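Local atomic coordinates of sorbitol dehydrogenase (Gluconobacter oxydans, PDB entry 5ITG), a protein that probably oxidises D-sorbitol to L-sorbose, using a nicotinamide cofactor, NAD or NADP, as the electron acceptor. Residues V168-A171 with L172-W176. Numbering follows the deposited sequence.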
loop_
_atom_site.group_PDB
_atom_site.type_symbol
_atom_site.label_atom_id
_atom_site.label_comp_id
_atom_site.label_asym_id
_atom_site.label_seq_id
_atom_site.Cartn_x
_atom_site.Cartn_y
_atom_site.Cartn_z
ATOM N N VAL A 168 -0.621 -22.021 -6.358
ATOM C CA VAL A 168 0.778 -21.898 -5.968
ATOM C C VAL A 168 1.340 -23.171 -5.355
ATOM O O VAL A 168 2.397 -23.644 -5.767
ATOM C CB VAL A 168 0.965 -20.713 -4.983
ATOM C CG1 VAL A 168 2.353 -20.748 -4.364
ATOM C CG2 VAL A 168 0.766 -19.397 -5.735
ATOM N N VAL A 169 0.643 -23.727 -4.373
ATOM C CA VAL A 169 1.119 -24.943 -3.734
ATOM C C VAL A 169 1.122 -26.139 -4.694
ATOM O O VAL A 169 2.065 -26.928 -4.688
ATOM C CB VAL A 169 0.292 -25.248 -2.467
ATOM C CG1 VAL A 169 0.616 -26.636 -1.935
ATOM C CG2 VAL A 169 0.614 -24.195 -1.395
ATOM N N GLU A 170 0.089 -26.274 -5.525
ATOM C CA GLU A 170 0.059 -27.379 -6.484
ATOM C C GLU A 170 1.204 -27.203 -7.483
ATOM O O GLU A 170 1.852 -28.174 -7.878
ATOM C CB GLU A 170 -1.287 -27.425 -7.220
ATOM C CG GLU A 170 -1.357 -28.435 -8.363
ATOM C CD GLU A 170 -1.224 -29.894 -7.918
ATOM O OE1 GLU A 170 -1.076 -30.170 -6.706
ATOM O OE2 GLU A 170 -1.269 -30.775 -8.799
ATOM N N ALA A 171 1.462 -25.962 -7.892
ATOM C CA ALA A 171 2.551 -25.710 -8.833
ATOM C C ALA A 171 3.887 -26.100 -8.195
ATOM O O ALA A 171 4.743 -26.721 -8.835
ATOM C CB ALA A 171 2.568 -24.234 -9.239
ATOM N N LEU A 172 4.062 -25.739 -6.926
ATOM C CA LEU A 172 5.293 -26.065 -6.219
ATOM C C LEU A 172 5.450 -27.577 -6.067
ATOM O O LEU A 172 6.555 -28.109 -6.179
ATOM C CB LEU A 172 5.310 -25.377 -4.852
ATOM C CG LEU A 172 5.537 -23.861 -4.941
ATOM C CD1 LEU A 172 5.239 -23.192 -3.616
ATOM C CD2 LEU A 172 6.977 -23.601 -5.375
ATOM N N ARG A 173 4.344 -28.273 -5.829
ATOM C CA ARG A 173 4.395 -29.726 -5.684
ATOM C C ARG A 173 4.909 -30.345 -6.982
ATOM O O ARG A 173 5.846 -31.150 -6.981
ATOM C CB ARG A 173 3.005 -30.290 -5.373
ATOM C CG ARG A 173 2.998 -31.796 -5.114
ATOM C CD ARG A 173 1.591 -32.366 -5.029
ATOM N NE ARG A 173 0.894 -32.330 -6.315
ATOM C CZ ARG A 173 1.297 -32.974 -7.409
ATOM N NH1 ARG A 173 2.400 -33.712 -7.385
ATOM N NH2 ARG A 173 0.595 -32.883 -8.533
ATOM N N ARG A 174 4.296 -29.952 -8.094
ATOM C CA ARG A 174 4.680 -30.476 -9.399
ATOM C C ARG A 174 6.131 -30.179 -9.747
ATOM O O ARG A 174 6.837 -31.047 -10.275
ATOM C CB ARG A 174 3.748 -29.927 -10.482
ATOM C CG ARG A 174 2.302 -30.355 -10.282
ATOM C CD ARG A 174 1.431 -29.993 -11.466
ATOM N NE ARG A 174 0.036 -30.320 -11.204
ATOM C CZ ARG A 174 -0.951 -30.139 -12.074
ATOM N NH1 ARG A 174 -0.696 -29.633 -13.274
ATOM N NH2 ARG A 174 -2.195 -30.460 -11.738
ATOM N N ARG A 175 6.579 -28.962 -9.444
ATOM C CA ARG A 175 7.957 -28.579 -9.720
ATOM C C ARG A 175 8.880 -29.492 -8.911
ATOM O O ARG A 175 9.884 -29.991 -9.419
ATOM C CB ARG A 175 8.194 -27.101 -9.350
ATOM C CG ARG A 175 7.423 -26.103 -10.234
ATOM C CD ARG A 175 7.529 -24.640 -9.740
ATOM N NE ARG A 175 8.853 -24.055 -9.964
ATOM C CZ ARG A 175 9.157 -23.211 -10.947
ATOM N NH1 ARG A 175 8.234 -22.822 -11.818
ATOM N NH2 ARG A 175 10.402 -22.767 -11.075
ATOM N N TRP A 176 8.516 -29.722 -7.654
ATOM C CA TRP A 176 9.298 -30.575 -6.773
ATOM C C TRP A 176 9.360 -32.013 -7.295
ATOM O O TRP A 176 10.445 -32.572 -7.476
ATOM C CB TRP A 176 8.695 -30.550 -5.365
ATOM C CG TRP A 176 9.388 -31.439 -4.367
ATOM C CD1 TRP A 176 10.716 -31.742 -4.319
ATOM C CD2 TRP A 176 8.788 -32.078 -3.237
ATOM N NE1 TRP A 176 10.982 -32.534 -3.226
ATOM C CE2 TRP A 176 9.815 -32.754 -2.544
ATOM C CE3 TRP A 176 7.481 -32.146 -2.740
ATOM C CZ2 TRP A 176 9.577 -33.484 -1.382
ATOM C CZ3 TRP A 176 7.246 -32.874 -1.582
ATOM C CH2 TRP A 176 8.288 -33.533 -0.917
#
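Glu170 holds two arginines of the next helical turn, Arg173 and Arg174, in a salt-bridge network. Arg173 grips the carboxylate side-on: its NE lies 2.9 Å from Glu170 OE1 and its NH2 2.8 Å from Glu170 OE2. The two planes are 52° apart. Both nitrogens meet the oxygens from above the carboxylate plane. A bend at chi3 (68°) sets the Arg173 guanidinium alongside the Glu170 carboxylate. Arg173 NH1 also bridges to Asp177, one turn on. Arg174 stays extended and brings its edge to the carboxylate, with NE 2.8 Å from Glu170 OE2, on the anti side but out of the carboxylate plane. Its NH2 adds a weak bond to the same oxygen.

The alpha-helix backbone supplies four more bonds. Leu172 N, Arg173 N, Arg174 N and Arg175 N donate to the carbonyl oxygens of Val168, Val169, Glu170 and Ala171, in that order.

The apolar contact is small: Val168 CG1 lies 3.9 Å from Leu172 CD1. Both side chains also touch Phe183, and Leu172 reaches Ile217 of helix 211-220.

Glu170 OE2 takes two donors, Arg173 NH2 and Arg174 NE, from the same face, and two cationic groups probably favour the ionised carboxylate. Glu170 thus links both arginines, while Arg173 also joins it to Asp177 along helix 164-177 in the Rossmann domain.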